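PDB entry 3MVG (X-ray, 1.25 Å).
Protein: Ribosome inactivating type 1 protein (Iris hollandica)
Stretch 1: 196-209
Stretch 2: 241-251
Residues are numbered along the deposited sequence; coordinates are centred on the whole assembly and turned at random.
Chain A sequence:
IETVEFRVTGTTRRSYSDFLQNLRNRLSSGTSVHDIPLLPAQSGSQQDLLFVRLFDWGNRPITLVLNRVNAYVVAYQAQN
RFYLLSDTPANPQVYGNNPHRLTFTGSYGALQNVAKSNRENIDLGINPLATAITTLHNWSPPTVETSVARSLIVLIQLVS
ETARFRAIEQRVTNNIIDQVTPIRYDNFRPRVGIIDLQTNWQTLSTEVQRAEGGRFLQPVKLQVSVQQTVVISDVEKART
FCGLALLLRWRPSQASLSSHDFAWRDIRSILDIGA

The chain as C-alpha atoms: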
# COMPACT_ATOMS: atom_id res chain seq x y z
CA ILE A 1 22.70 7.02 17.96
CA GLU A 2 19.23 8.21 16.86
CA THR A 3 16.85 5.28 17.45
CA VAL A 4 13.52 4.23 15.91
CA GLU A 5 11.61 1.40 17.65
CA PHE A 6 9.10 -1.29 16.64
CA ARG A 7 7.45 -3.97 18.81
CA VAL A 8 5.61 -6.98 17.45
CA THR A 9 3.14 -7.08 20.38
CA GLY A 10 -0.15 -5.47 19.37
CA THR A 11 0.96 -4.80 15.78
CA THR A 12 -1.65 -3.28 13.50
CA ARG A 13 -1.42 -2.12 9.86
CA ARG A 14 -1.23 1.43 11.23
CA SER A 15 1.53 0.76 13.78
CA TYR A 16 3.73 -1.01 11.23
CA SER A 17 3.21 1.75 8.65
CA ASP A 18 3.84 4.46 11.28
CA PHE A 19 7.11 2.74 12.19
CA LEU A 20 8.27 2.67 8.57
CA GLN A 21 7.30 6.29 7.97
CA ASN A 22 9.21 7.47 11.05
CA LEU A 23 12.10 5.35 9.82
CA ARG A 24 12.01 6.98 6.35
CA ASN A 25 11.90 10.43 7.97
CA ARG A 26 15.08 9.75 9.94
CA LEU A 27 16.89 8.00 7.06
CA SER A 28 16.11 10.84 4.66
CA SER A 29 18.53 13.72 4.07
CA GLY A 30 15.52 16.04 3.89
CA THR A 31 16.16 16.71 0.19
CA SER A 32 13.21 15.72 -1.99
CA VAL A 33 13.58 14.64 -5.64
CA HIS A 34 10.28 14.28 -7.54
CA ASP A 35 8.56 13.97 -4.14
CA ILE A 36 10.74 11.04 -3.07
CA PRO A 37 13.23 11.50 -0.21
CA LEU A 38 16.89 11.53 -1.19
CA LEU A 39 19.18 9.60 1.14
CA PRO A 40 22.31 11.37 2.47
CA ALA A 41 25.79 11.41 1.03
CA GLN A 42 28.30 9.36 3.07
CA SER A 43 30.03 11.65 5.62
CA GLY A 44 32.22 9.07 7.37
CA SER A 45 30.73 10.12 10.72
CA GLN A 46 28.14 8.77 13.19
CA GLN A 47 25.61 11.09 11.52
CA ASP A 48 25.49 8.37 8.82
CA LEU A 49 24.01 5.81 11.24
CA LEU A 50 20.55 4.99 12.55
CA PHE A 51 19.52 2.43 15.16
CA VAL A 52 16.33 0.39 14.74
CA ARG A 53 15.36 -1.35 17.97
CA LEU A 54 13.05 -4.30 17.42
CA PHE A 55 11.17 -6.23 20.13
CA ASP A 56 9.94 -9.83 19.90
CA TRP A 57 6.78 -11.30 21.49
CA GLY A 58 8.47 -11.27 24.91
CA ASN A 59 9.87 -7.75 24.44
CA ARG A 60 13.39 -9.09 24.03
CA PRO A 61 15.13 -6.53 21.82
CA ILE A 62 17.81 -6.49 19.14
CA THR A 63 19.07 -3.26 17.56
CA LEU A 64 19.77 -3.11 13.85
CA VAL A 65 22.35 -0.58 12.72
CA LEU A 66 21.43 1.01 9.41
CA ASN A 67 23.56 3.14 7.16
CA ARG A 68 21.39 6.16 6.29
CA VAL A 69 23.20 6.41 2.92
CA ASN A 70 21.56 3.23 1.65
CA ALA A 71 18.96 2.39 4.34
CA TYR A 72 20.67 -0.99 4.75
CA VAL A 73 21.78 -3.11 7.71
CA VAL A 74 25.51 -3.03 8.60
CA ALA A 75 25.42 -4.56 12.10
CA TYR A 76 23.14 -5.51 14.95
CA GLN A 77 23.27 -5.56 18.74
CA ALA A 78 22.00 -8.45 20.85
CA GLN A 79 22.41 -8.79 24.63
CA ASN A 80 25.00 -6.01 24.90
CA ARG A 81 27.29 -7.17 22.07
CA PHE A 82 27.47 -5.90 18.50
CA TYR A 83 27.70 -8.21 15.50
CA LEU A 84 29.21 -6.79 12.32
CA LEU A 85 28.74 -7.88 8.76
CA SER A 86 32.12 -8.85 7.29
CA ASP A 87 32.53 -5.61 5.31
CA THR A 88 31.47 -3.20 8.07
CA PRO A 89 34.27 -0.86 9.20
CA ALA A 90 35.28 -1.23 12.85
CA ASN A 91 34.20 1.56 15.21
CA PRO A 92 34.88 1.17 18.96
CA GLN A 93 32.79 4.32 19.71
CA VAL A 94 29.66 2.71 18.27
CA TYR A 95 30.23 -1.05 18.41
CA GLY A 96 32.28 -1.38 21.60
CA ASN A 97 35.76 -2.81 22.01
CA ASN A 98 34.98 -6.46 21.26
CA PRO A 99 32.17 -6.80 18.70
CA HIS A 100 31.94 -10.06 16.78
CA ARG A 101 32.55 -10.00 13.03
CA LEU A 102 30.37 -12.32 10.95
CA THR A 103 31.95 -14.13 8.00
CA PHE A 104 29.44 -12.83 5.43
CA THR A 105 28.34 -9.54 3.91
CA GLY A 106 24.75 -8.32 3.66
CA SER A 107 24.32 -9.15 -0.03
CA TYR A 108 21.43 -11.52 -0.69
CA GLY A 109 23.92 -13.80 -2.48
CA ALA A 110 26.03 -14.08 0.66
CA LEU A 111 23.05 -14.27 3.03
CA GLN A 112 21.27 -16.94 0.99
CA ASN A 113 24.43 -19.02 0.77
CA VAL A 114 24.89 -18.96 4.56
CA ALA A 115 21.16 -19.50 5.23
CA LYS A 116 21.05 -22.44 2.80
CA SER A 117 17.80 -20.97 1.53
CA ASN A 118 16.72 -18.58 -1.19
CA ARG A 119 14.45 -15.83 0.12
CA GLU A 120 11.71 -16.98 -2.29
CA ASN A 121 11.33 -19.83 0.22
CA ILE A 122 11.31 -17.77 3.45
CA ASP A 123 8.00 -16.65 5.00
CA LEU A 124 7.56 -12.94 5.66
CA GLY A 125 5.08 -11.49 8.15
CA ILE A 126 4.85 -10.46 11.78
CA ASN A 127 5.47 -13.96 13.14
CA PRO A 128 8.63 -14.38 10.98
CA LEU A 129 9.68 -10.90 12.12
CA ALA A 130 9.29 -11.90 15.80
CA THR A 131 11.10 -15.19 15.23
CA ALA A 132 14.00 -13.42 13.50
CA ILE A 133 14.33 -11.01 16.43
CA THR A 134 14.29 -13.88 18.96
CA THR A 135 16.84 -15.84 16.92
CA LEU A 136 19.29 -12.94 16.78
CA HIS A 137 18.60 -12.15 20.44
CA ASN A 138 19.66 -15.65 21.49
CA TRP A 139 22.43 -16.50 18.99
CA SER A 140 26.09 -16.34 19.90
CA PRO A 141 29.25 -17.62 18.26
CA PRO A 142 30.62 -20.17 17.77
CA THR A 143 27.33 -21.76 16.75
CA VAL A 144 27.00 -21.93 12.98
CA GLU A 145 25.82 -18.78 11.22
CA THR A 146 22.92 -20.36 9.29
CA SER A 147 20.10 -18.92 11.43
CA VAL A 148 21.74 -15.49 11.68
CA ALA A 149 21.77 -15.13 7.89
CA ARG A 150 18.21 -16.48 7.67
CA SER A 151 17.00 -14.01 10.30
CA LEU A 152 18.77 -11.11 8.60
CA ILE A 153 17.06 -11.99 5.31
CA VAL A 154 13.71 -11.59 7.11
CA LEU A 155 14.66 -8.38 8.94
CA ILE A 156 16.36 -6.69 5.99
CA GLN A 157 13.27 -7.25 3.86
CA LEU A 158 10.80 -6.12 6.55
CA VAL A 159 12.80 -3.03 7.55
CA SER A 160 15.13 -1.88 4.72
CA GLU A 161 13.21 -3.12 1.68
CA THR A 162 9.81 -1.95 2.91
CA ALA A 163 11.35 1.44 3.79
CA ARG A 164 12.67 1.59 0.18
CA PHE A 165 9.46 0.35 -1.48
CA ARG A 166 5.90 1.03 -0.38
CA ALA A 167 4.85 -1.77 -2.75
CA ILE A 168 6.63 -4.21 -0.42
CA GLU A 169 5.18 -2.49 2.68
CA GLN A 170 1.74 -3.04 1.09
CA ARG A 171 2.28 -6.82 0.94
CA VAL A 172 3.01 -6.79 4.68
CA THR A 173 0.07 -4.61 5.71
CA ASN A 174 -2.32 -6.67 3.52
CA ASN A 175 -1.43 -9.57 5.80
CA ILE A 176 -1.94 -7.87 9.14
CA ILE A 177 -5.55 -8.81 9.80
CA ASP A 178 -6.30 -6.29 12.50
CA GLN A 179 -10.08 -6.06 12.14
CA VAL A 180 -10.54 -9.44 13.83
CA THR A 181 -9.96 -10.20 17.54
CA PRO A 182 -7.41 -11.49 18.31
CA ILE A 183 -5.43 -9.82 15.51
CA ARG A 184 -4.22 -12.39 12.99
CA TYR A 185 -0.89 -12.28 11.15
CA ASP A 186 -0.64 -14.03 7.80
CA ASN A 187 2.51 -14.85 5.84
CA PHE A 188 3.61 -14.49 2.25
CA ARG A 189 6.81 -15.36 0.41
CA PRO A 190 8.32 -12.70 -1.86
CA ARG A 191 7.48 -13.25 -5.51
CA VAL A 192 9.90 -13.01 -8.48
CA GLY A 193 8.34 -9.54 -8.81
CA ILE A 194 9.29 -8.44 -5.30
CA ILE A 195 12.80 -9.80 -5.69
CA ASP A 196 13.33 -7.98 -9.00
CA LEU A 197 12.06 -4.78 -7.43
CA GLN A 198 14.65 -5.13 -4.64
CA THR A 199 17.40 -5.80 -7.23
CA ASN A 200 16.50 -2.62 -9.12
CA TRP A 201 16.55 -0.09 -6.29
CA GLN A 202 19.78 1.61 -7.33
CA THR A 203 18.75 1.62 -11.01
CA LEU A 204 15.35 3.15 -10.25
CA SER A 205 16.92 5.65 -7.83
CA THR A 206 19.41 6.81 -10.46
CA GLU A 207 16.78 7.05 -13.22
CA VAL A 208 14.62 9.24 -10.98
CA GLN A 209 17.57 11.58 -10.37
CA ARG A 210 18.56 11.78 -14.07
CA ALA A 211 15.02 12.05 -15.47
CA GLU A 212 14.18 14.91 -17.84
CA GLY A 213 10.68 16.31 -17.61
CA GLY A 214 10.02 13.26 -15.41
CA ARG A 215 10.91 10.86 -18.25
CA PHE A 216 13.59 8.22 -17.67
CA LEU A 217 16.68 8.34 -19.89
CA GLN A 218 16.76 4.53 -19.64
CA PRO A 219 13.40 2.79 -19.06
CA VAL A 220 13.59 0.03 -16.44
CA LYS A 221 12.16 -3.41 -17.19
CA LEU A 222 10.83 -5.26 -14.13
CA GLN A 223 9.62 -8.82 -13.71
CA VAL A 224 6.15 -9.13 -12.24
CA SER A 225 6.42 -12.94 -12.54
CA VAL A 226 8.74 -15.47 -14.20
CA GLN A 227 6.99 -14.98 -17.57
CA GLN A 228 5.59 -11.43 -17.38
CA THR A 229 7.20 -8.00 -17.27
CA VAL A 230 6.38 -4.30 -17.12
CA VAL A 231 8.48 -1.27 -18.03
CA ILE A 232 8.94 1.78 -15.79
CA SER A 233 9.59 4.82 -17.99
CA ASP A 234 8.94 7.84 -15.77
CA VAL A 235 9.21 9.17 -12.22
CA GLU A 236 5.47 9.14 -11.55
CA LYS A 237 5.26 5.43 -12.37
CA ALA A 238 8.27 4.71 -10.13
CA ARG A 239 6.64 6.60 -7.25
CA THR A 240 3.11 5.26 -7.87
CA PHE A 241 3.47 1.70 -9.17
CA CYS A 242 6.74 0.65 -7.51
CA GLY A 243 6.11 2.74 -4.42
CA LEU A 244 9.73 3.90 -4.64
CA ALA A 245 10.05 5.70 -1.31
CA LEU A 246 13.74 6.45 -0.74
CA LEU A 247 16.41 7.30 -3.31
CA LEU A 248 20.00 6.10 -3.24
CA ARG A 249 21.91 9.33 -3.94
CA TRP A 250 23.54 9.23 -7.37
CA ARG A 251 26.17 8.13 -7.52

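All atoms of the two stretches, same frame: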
# COMPACT_ATOMS: atom_id res chain seq x y z
N ASP A 196 12.81 -8.81 -7.92
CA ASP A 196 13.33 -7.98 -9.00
C ASP A 196 13.23 -6.50 -8.65
O ASP A 196 14.09 -5.71 -9.02
CB ASP A 196 12.64 -8.28 -10.32
CG ASP A 196 13.50 -7.94 -11.51
OD1 ASP A 196 12.94 -7.47 -12.52
OD2 ASP A 196 14.73 -8.13 -11.44
N LEU A 197 12.19 -6.14 -7.91
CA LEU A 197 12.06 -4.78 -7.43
C LEU A 197 13.25 -4.43 -6.51
O LEU A 197 13.93 -3.42 -6.71
CB LEU A 197 10.73 -4.64 -6.72
CG LEU A 197 10.29 -3.23 -6.37
CD1 LEU A 197 10.13 -2.37 -7.63
CD2 LEU A 197 8.98 -3.31 -5.59
N GLN A 198 13.52 -5.31 -5.55
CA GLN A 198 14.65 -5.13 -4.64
C GLN A 198 15.96 -4.96 -5.40
O GLN A 198 16.76 -4.09 -5.08
CB GLN A 198 14.77 -6.32 -3.67
CG GLN A 198 13.60 -6.48 -2.72
CD GLN A 198 13.64 -7.79 -1.96
OE1 GLN A 198 14.52 -8.63 -2.19
NE2 GLN A 198 12.71 -7.98 -1.06
N THR A 199 16.18 -5.82 -6.40
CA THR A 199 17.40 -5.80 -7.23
C THR A 199 17.59 -4.48 -7.98
O THR A 199 18.72 -4.08 -8.26
CB THR A 199 17.36 -6.97 -8.25
OG1 THR A 199 17.17 -8.21 -7.56
CG2 THR A 199 18.63 -7.04 -9.10
N ASN A 200 16.48 -3.81 -8.29
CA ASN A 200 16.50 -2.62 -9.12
C ASN A 200 16.43 -1.29 -8.38
O ASN A 200 16.21 -0.25 -9.01
CB ASN A 200 15.41 -2.71 -10.19
CG ASN A 200 15.84 -3.55 -11.36
OD1 ASN A 200 16.58 -3.08 -12.24
ND2 ASN A 200 15.43 -4.81 -11.38
N TRP A 201 16.65 -1.32 -7.07
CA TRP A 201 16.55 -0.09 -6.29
C TRP A 201 17.52 0.99 -6.72
O TRP A 201 17.12 2.14 -6.91
CB TRP A 201 16.70 -0.38 -4.80
CG TRP A 201 16.54 0.84 -3.95
CD1 TRP A 201 15.44 1.65 -3.85
CD2 TRP A 201 17.54 1.41 -3.09
NE1 TRP A 201 15.68 2.67 -2.96
CE2 TRP A 201 16.96 2.54 -2.48
CE3 TRP A 201 18.85 1.05 -2.76
CZ2 TRP A 201 17.65 3.32 -1.56
CZ3 TRP A 201 19.54 1.82 -1.85
CH2 TRP A 201 18.94 2.95 -1.26
N GLN A 202 18.79 0.64 -6.88
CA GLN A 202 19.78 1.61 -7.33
C GLN A 202 19.44 2.15 -8.73
O GLN A 202 19.46 3.36 -8.96
CB GLN A 202 21.21 1.06 -7.29
CG GLN A 202 22.20 1.99 -7.99
CD GLN A 202 23.66 1.69 -7.71
OE1 GLN A 202 24.54 2.28 -8.34
NE2 GLN A 202 23.93 0.82 -6.76
N THR A 203 19.08 1.24 -9.64
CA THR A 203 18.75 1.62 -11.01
C THR A 203 17.58 2.60 -11.04
O THR A 203 17.65 3.64 -11.70
CB THR A 203 18.47 0.38 -11.87
OG1 THR A 203 19.68 -0.39 -11.97
CG2 THR A 203 18.01 0.76 -13.27
N LEU A 204 16.51 2.27 -10.32
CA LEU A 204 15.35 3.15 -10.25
C LEU A 204 15.72 4.49 -9.61
O LEU A 204 15.28 5.55 -10.08
CB LEU A 204 14.20 2.47 -9.50
CG LEU A 204 13.50 1.32 -10.23
CD1 LEU A 204 12.69 0.46 -9.26
CD2 LEU A 204 12.61 1.81 -11.38
N SER A 205 16.51 4.44 -8.54
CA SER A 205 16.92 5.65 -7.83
C SER A 205 17.67 6.59 -8.76
O SER A 205 17.40 7.79 -8.79
CB SER A 205 17.84 5.30 -6.65
OG SER A 205 17.12 4.68 -5.58
N THR A 206 18.61 6.04 -9.51
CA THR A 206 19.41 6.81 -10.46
C THR A 206 18.54 7.38 -11.59
O THR A 206 18.65 8.58 -11.91
CB THR A 206 20.56 5.96 -11.00
OG1 THR A 206 21.46 5.70 -9.92
CG2 THR A 206 21.32 6.68 -12.12
N GLU A 207 17.65 6.57 -12.14
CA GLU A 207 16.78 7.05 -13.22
C GLU A 207 15.89 8.20 -12.75
O GLU A 207 15.67 9.16 -13.49
CB GLU A 207 15.95 5.92 -13.83
CG GLU A 207 16.76 4.88 -14.62
CD GLU A 207 17.61 5.48 -15.73
OE1 GLU A 207 17.11 6.37 -16.46
OE2 GLU A 207 18.77 5.06 -15.88
N VAL A 208 15.40 8.13 -11.51
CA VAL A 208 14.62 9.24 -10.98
C VAL A 208 15.45 10.53 -10.94
O VAL A 208 14.96 11.61 -11.31
CB VAL A 208 13.99 8.90 -9.61
CG1 VAL A 208 13.42 10.16 -8.93
CG2 VAL A 208 12.92 7.86 -9.78
N GLN A 209 16.70 10.42 -10.50
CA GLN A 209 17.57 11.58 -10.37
C GLN A 209 18.02 12.18 -11.71
O GLN A 209 18.28 13.38 -11.79
CB GLN A 209 18.77 11.29 -9.46
CG GLN A 209 18.37 11.21 -8.00
CD GLN A 209 19.40 10.50 -7.15
OE1 GLN A 209 20.36 11.10 -6.69
NE2 GLN A 209 19.19 9.20 -6.95
N PHE A 241 3.58 3.14 -8.95
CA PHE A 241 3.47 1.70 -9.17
C PHE A 241 4.46 0.93 -8.29
O PHE A 241 4.07 -0.01 -7.60
CB PHE A 241 3.68 1.38 -10.65
CG PHE A 241 3.63 -0.08 -10.99
CD1 PHE A 241 2.43 -0.69 -11.31
CD2 PHE A 241 4.79 -0.85 -10.99
CE1 PHE A 241 2.38 -2.05 -11.63
CE2 PHE A 241 4.75 -2.20 -11.30
CZ PHE A 241 3.55 -2.80 -11.62
N CYS A 242 5.72 1.32 -8.32
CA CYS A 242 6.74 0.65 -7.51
C CYS A 242 6.68 1.05 -6.04
O CYS A 242 7.21 0.35 -5.18
CB CYS A 242 8.14 0.94 -8.04
SG CYS A 242 8.43 0.51 -9.76
N GLY A 243 6.07 2.19 -5.76
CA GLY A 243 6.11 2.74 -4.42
C GLY A 243 7.53 3.10 -3.99
O GLY A 243 7.87 3.05 -2.82
N LEU A 244 8.37 3.49 -4.96
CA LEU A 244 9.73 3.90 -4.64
C LEU A 244 9.68 5.04 -3.63
O LEU A 244 9.05 6.06 -3.89
CB LEU A 244 10.48 4.31 -5.91
CG LEU A 244 11.92 4.76 -5.74
CD1 LEU A 244 12.80 3.64 -5.20
CD2 LEU A 244 12.44 5.24 -7.09
N ALA A 245 10.32 4.85 -2.47
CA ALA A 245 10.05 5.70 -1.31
C ALA A 245 11.27 6.34 -0.70
O ALA A 245 11.15 7.19 0.17
CB ALA A 245 9.28 4.90 -0.25
N LEU A 246 12.45 5.88 -1.12
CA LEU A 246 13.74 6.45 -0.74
C LEU A 246 14.64 6.32 -1.95
O LEU A 246 14.57 5.31 -2.66
CB LEU A 246 14.39 5.68 0.41
CG LEU A 246 13.65 5.61 1.75
CD1 LEU A 246 14.34 4.62 2.66
CD2 LEU A 246 13.58 6.98 2.39
N LEU A 247 15.49 7.32 -2.17
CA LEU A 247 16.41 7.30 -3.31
C LEU A 247 17.85 7.17 -2.86
O LEU A 247 18.33 7.97 -2.05
CB LEU A 247 16.29 8.57 -4.15
CG LEU A 247 14.92 8.94 -4.70
CD1 LEU A 247 15.00 10.32 -5.31
CD2 LEU A 247 14.41 7.93 -5.70
N LEU A 248 18.55 6.17 -3.40
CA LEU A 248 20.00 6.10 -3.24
C LEU A 248 20.63 7.27 -4.00
O LEU A 248 20.44 7.39 -5.21
CB LEU A 248 20.53 4.77 -3.80
CG LEU A 248 22.03 4.55 -3.65
CD1 LEU A 248 22.42 4.39 -2.18
CD2 LEU A 248 22.44 3.32 -4.44
N ARG A 249 21.36 8.13 -3.30
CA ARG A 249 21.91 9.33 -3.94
C ARG A 249 22.91 8.94 -5.02
O ARG A 249 23.83 8.15 -4.79
CB ARG A 249 22.54 10.26 -2.90
CG ARG A 249 23.00 11.61 -3.47
CD ARG A 249 23.56 12.52 -2.40
NE ARG A 249 22.52 12.86 -1.42
CZ ARG A 249 22.43 14.00 -0.76
NH1 ARG A 249 23.35 14.95 -0.91
NH2 ARG A 249 21.42 14.19 0.08
N TRP A 250 22.71 9.51 -6.21
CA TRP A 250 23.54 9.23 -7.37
C TRP A 250 24.77 10.15 -7.39
O TRP A 250 24.62 11.36 -7.29
CB TRP A 250 22.72 9.38 -8.65
CG TRP A 250 23.48 9.12 -9.92
CD1 TRP A 250 24.10 7.96 -10.29
CD2 TRP A 250 23.69 10.04 -11.00
NE1 TRP A 250 24.69 8.10 -11.52
CE2 TRP A 250 24.45 9.37 -11.98
CE3 TRP A 250 23.31 11.37 -11.23
CZ2 TRP A 250 24.85 9.98 -13.18
CZ3 TRP A 250 23.70 11.98 -12.42
CH2 TRP A 250 24.47 11.28 -13.38
N ARG A 251 25.96 9.57 -7.49
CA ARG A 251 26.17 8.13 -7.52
C ARG A 251 27.54 7.73 -7.01
O ARG A 251 28.14 8.43 -6.20
O HOH W 1 21.71 5.63 -7.15

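A chain segment without regular secondary structure can still pack firmly on a helix if its apolar side chains pack against those of the helix while the helix's polar side chains satisfy its backbone. The contact between residues 196-209 and 241-251 of this ribosome-inactivating protein illustrates the principle. At its apolar centre lies L244, whose CD1 sits 3.6 Å from W201 CD1, while its CD2 approaches L204 CB at 4.1 Å and V208 CG2 at 3.8 Å. One leucine thus spans two helical turns, its partners spaced so that they share a side of the helix. The apolar surface extends on one flank to C242, whose CB lies 3.9 Å from L197 CD1, and on the other to L247, whose CD1 lies 4.0 Å from V208 CG1.

W201 links this core to the polar contacts. L248 CB lies over one face of its indole, 3.8 Å from the centroid of the six-membered ring, and at the ring edge, near its plane, W201 NE1 donates a hydrogen bond to L246 O (2.9 Å), so the buried ring nitrogen is not left without a partner.

Beyond it, the helix serves the extended backbone directly. S205 OG donates to W201 O (2.9 Å) within its own helix and accepts from L248 N (3.0 Å), leaving its oxygen engaged in both roles. Q209 uses both ends of its amide: NE2 donates to L248 O (2.8 Å) and also to S205 O (2.9 Å), while OE1 accepts from W250 N (2.9 Å, nearly linear at 169°). Its amide therefore bridges two backbone groups of the segment that lie two residues apart.

At the exposed margin, T206 CG2 packs over a face of W250, 3.8 Å from the centroid of the five-membered ring. A water completes the edge, bonded to T206 OG1 at 2.8 Å and donating to L248 O at 2.9 Å.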